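Local coordinates for type IV pilin protein (Neisseria meningitidis, PDB 5V0M), which is a non-core minor pilin of type IV pili, probably contributing to pilus-mediated adhesion of the bacterium, at residues V54-N66 against G72-T84. Sequence-based numbering, arbitrary orientation.
With GOL (glycerol), chain B.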
loop_
_atom_site.group_PDB
_atom_site.type_symbol
_atom_site.label_atom_id
_atom_site.label_comp_id
_atom_site.label_asym_id
_atom_site.label_seq_id
_atom_site.Cartn_x
_atom_site.Cartn_y
_atom_site.Cartn_z
ATOM N N VAL A 54 -0.374 -8.781 -9.648
ATOM C CA VAL A 54 0.826 -8.601 -10.460
ATOM C C VAL A 54 0.565 -9.197 -11.827
ATOM O O VAL A 54 0.171 -10.363 -11.935
ATOM C CB VAL A 54 2.066 -9.284 -9.853
ATOM C CG1 VAL A 54 3.282 -9.096 -10.773
ATOM C CG2 VAL A 54 2.347 -8.741 -8.469
ATOM N N SER A 55 0.802 -8.410 -12.857
ATOM C CA SER A 55 0.744 -8.897 -14.227
ATOM C C SER A 55 1.982 -8.348 -14.928
ATOM O O SER A 55 2.773 -7.625 -14.317
ATOM C CB SER A 55 -0.556 -8.445 -14.891
ATOM O OG SER A 55 -0.571 -7.049 -15.051
ATOM N N PRO A 56 2.225 -8.676 -16.195
ATOM C CA PRO A 56 3.445 -8.157 -16.832
ATOM C C PRO A 56 3.565 -6.644 -16.807
ATOM O O PRO A 56 4.662 -6.131 -16.555
ATOM C CB PRO A 56 3.370 -8.738 -18.250
ATOM C CG PRO A 56 2.523 -9.978 -18.081
ATOM C CD PRO A 56 1.498 -9.616 -17.052
ATOM N N ASP A 57 2.477 -5.914 -17.075
ATOM C CA ASP A 57 2.531 -4.463 -17.208
ATOM C C ASP A 57 1.783 -3.681 -16.130
ATOM O O ASP A 57 1.746 -2.442 -16.207
ATOM C CB ASP A 57 2.012 -4.045 -18.587
ATOM C CG ASP A 57 2.785 -4.682 -19.700
ATOM O OD1 ASP A 57 4.034 -4.691 -19.617
ATOM O OD2 ASP A 57 2.123 -5.199 -20.619
ATOM N N HIS A 58 1.215 -4.347 -15.124
ATOM C CA HIS A 58 0.458 -3.645 -14.098
ATOM C C HIS A 58 0.657 -4.318 -12.743
ATOM O O HIS A 58 0.998 -5.500 -12.647
ATOM C CB HIS A 58 -1.027 -3.639 -14.443
ATOM C CG HIS A 58 -1.360 -2.872 -15.685
ATOM N ND1 HIS A 58 -1.084 -1.530 -15.826
ATOM C CD2 HIS A 58 -1.940 -3.264 -16.844
ATOM C CE1 HIS A 58 -1.481 -1.128 -17.022
ATOM N NE2 HIS A 58 -2.010 -2.160 -17.655
ATOM N N PHE A 59 0.411 -3.549 -11.683
ATOM C CA PHE A 59 0.407 -4.112 -10.342
ATOM C C PHE A 59 -0.547 -3.332 -9.450
ATOM O O PHE A 59 -0.906 -2.192 -9.732
ATOM C CB PHE A 59 1.797 -4.119 -9.702
ATOM C CG PHE A 59 2.340 -2.751 -9.449
ATOM C CD1 PHE A 59 3.259 -2.186 -10.313
ATOM C CD2 PHE A 59 1.922 -1.996 -8.353
ATOM C CE1 PHE A 59 3.763 -0.915 -10.085
ATOM C CE2 PHE A 59 2.425 -0.717 -8.138
ATOM C CZ PHE A 59 3.346 -0.186 -9.001
ATOM N N THR A 60 -0.951 -3.974 -8.361
ATOM C CA THR A 60 -1.659 -3.310 -7.270
ATOM C C THR A 60 -0.980 -3.702 -5.971
ATOM O O THR A 60 -0.827 -4.902 -5.677
ATOM C CB THR A 60 -3.136 -3.683 -7.221
ATOM O OG1 THR A 60 -3.768 -3.304 -8.446
ATOM C CG2 THR A 60 -3.835 -2.957 -6.079
ATOM N N LEU A 61 -0.556 -2.694 -5.224
ATOM C CA LEU A 61 -0.083 -2.844 -3.862
ATOM C C LEU A 61 -1.249 -2.718 -2.910
ATOM O O LEU A 61 -2.156 -1.909 -3.124
ATOM C CB LEU A 61 0.895 -1.720 -3.561
ATOM C CG LEU A 61 2.229 -1.848 -4.272
ATOM C CD1 LEU A 61 2.918 -0.505 -4.459
ATOM C CD2 LEU A 61 3.101 -2.815 -3.491
ATOM N N GLN A 62 -1.211 -3.487 -1.826
ATOM C CA GLN A 62 -2.240 -3.417 -0.798
ATOM C C GLN A 62 -1.626 -3.356 0.586
ATOM O O GLN A 62 -0.732 -4.145 0.914
ATOM C CB GLN A 62 -3.153 -4.641 -0.889
ATOM C CG GLN A 62 -4.314 -4.676 0.109
ATOM C CD GLN A 62 -5.324 -5.753 -0.233
ATOM O OE1 GLN A 62 -5.924 -5.749 -1.316
ATOM N NE2 GLN A 62 -5.501 -6.696 0.670
ATOM N N ALA A 63 -2.127 -2.437 1.411
ATOM C CA ALA A 63 -1.732 -2.270 2.809
ATOM C C ALA A 63 -2.908 -2.686 3.678
ATOM O O ALA A 63 -3.956 -2.025 3.674
ATOM C CB ALA A 63 -1.352 -0.819 3.084
ATOM N N ASP A 64 -2.743 -3.805 4.424
ATOM C CA ASP A 64 -3.740 -4.287 5.358
ATOM C C ASP A 64 -3.306 -3.923 6.768
ATOM O O ASP A 64 -2.130 -4.114 7.111
ATOM C CB ASP A 64 -3.871 -5.810 5.266
ATOM C CG ASP A 64 -4.622 -6.265 4.015
ATOM O OD1 ASP A 64 -5.874 -6.278 4.072
ATOM O OD2 ASP A 64 -3.974 -6.572 3.000
ATOM N N PRO A 65 -4.191 -3.417 7.619
ATOM C CA PRO A 65 -3.780 -3.029 8.968
ATOM C C PRO A 65 -3.235 -4.201 9.770
ATOM O O PRO A 65 -3.739 -5.323 9.719
ATOM C CB PRO A 65 -5.057 -2.441 9.596
ATOM C CG PRO A 65 -6.162 -2.821 8.717
ATOM C CD PRO A 65 -5.595 -3.097 7.360
ATOM N N ASN A 66 -2.210 -3.908 10.550
ATOM C CA ASN A 66 -1.598 -4.909 11.406
ATOM C C ASN A 66 -2.315 -4.881 12.749
ATOM O O ASN A 66 -2.215 -3.880 13.456
ATOM C CB ASN A 66 -0.137 -4.552 11.588
ATOM C CG ASN A 66 0.593 -5.514 12.452
ATOM O OD1 ASN A 66 0.033 -6.082 13.386
ATOM N ND2 ASN A 66 1.879 -5.673 12.179
ATOM N N GLY A 72 -8.135 -2.127 15.691
ATOM C CA GLY A 72 -9.170 -1.146 15.500
ATOM C C GLY A 72 -9.156 -0.476 14.132
ATOM O O GLY A 72 -10.219 -0.051 13.664
ATOM N N GLU A 73 -7.988 -0.362 13.479
ATOM C CA GLU A 73 -7.952 0.147 12.106
ATOM C C GLU A 73 -8.490 -0.916 11.170
ATOM O O GLU A 73 -8.028 -2.058 11.192
ATOM C CB GLU A 73 -6.523 0.480 11.678
ATOM C CG GLU A 73 -6.416 1.051 10.271
ATOM C CD GLU A 73 -7.195 2.331 10.124
ATOM O OE1 GLU A 73 -6.789 3.374 10.691
ATOM O OE2 GLU A 73 -8.267 2.290 9.486
ATOM N N THR A 74 -9.456 -0.531 10.336
ATOM C CA THR A 74 -9.971 -1.431 9.317
ATOM C C THR A 74 -9.704 -0.968 7.896
ATOM O O THR A 74 -10.029 -1.695 6.951
ATOM C CB THR A 74 -11.480 -1.693 9.491
ATOM O OG1 THR A 74 -12.247 -0.576 9.041
ATOM C CG2 THR A 74 -11.838 -2.041 10.926
ATOM N N CYS A 75 -9.141 0.206 7.705
ATOM C CA CYS A 75 -8.945 0.698 6.352
ATOM C C CYS A 75 -7.849 -0.067 5.642
ATOM O O CYS A 75 -6.714 -0.177 6.128
ATOM C CB CYS A 75 -8.626 2.184 6.353
ATOM S SG CYS A 75 -10.074 3.175 6.845
ATOM N N VAL A 76 -8.185 -0.568 4.467
ATOM C CA VAL A 76 -7.232 -1.201 3.569
ATOM C C VAL A 76 -6.930 -0.216 2.460
ATOM O O VAL A 76 -7.854 0.303 1.818
ATOM C CB VAL A 76 -7.821 -2.495 2.998
ATOM C CG1 VAL A 76 -6.892 -3.113 1.977
ATOM C CG2 VAL A 76 -8.096 -3.487 4.120
ATOM N N VAL A 77 -5.655 0.027 2.200
ATOM C CA VAL A 77 -5.234 1.047 1.252
ATOM C C VAL A 77 -4.589 0.349 0.068
ATOM O O VAL A 77 -3.757 -0.552 0.249
ATOM C CB VAL A 77 -4.268 2.043 1.909
ATOM C CG1 VAL A 77 -3.925 3.203 0.952
ATOM C CG2 VAL A 77 -4.812 2.556 3.264
ATOM N N THR A 78 -4.953 0.755 -1.147
ATOM C CA THR A 78 -4.393 0.172 -2.373
ATOM C C THR A 78 -3.777 1.252 -3.248
ATOM O O THR A 78 -4.212 2.399 -3.252
ATOM C CB THR A 78 -5.433 -0.587 -3.185
ATOM O OG1 THR A 78 -6.520 0.283 -3.535
ATOM C CG2 THR A 78 -5.964 -1.764 -2.395
ATOM N N LEU A 79 -2.770 0.873 -4.020
ATOM C CA LEU A 79 -2.114 1.796 -4.940
ATOM C C LEU A 79 -1.688 0.988 -6.148
ATOM O O LEU A 79 -1.012 -0.033 -5.992
ATOM C CB LEU A 79 -0.873 2.430 -4.324
ATOM C CG LEU A 79 0.010 3.243 -5.267
ATOM C CD1 LEU A 79 -0.739 4.466 -5.831
ATOM C CD2 LEU A 79 1.260 3.702 -4.582
ATOM N N ASN A 80 -2.077 1.414 -7.340
ATOM C CA ASN A 80 -1.705 0.668 -8.530
ATOM C C ASN A 80 -0.685 1.447 -9.346
ATOM O O ASN A 80 -0.309 2.570 -9.013
ATOM C CB ASN A 80 -2.938 0.228 -9.334
ATOM C CG ASN A 80 -3.722 1.389 -9.939
ATOM O OD1 ASN A 80 -3.192 2.479 -10.177
ATOM N ND2 ASN A 80 -5.007 1.139 -10.201
ATOM N N ASP A 81 -0.199 0.789 -10.399
ATOM C CA ASP A 81 0.879 1.356 -11.197
ATOM C C ASP A 81 0.435 2.584 -11.979
ATOM O O ASP A 81 1.291 3.368 -12.402
ATOM C CB ASP A 81 1.411 0.303 -12.163
ATOM C CG ASP A 81 0.375 -0.129 -13.138
ATOM O OD1 ASP A 81 -0.537 -0.901 -12.768
ATOM O OD2 ASP A 81 0.483 0.290 -14.320
ATOM N N GLY A 82 -0.873 2.773 -12.168
ATOM C CA GLY A 82 -1.387 3.992 -12.763
ATOM C C GLY A 82 -1.456 5.172 -11.826
ATOM O O GLY A 82 -1.800 6.284 -12.238
ATOM N N GLY A 83 -1.124 4.971 -10.558
ATOM C CA GLY A 83 -1.162 6.045 -9.597
ATOM C C GLY A 83 -2.461 6.193 -8.846
ATOM O O GLY A 83 -2.600 7.150 -8.076
ATOM N N THR A 84 -3.416 5.301 -9.036
ATOM C CA THR A 84 -4.675 5.382 -8.304
ATOM C C THR A 84 -4.452 4.854 -6.895
ATOM O O THR A 84 -4.130 3.673 -6.713
ATOM C CB THR A 84 -5.758 4.546 -8.979
ATOM O OG1 THR A 84 -5.981 5.034 -10.304
ATOM C CG2 THR A 84 -7.076 4.605 -8.204
HETATM C C1 GOL B . 5.154 1.338 -15.483
HETATM O O1 GOL B . 5.404 1.206 -14.101
HETATM C C2 GOL B . 3.832 0.652 -15.777
HETATM O O2 GOL B . 2.782 1.458 -15.282
HETATM C C3 GOL B . 3.692 0.448 -17.273
HETATM O O3 GOL B . 2.463 -0.199 -17.535
HETATM O O HOH W 1 -5.957 -1.485 -9.042
#
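D81 meets H58 and F59 where the two middle strands, 59-65 and 76-80, of the antiparallel pilin sheet part company. Its short side chain carries a carboxylate that serves both neighbours: H58 ND1 gives OD2 a bond of 2.8 Å, in the imidazole plane and on the syn side of the oxygen, while F59 N reaches OD1 at 3.0 Å from above the carboxylate plane. A chi1 of 63°, with CG between the backbone N and carbonyl carbon, turns the carboxylate to these two donors; D81 CB, placed by the backbone, lies over one face of the F59 ring, a CH-pi contact 3.7 Å from the centroid. A glycerol, probably from crystallisation, hydrogen-bonds to OD2 as well.

Paired backbone bonds at L61-L79 and A63-V77 continue the hairpin. Small A63 and branched V77 suit the face packed on helix 3-30, where they touch V12 and L16, and F59 reaches M23. On the other face, Q62 lays CG against V76 CG1 (3.5 Å), its amide fixed by a nearly straight bond from NE2 to D64 OD2. N80 starts the type I turn to G83; its OD1 accepts T84 N, and ND2 donates to a water 3.0 Å away that also hydrogen-bonds to T60 OG1.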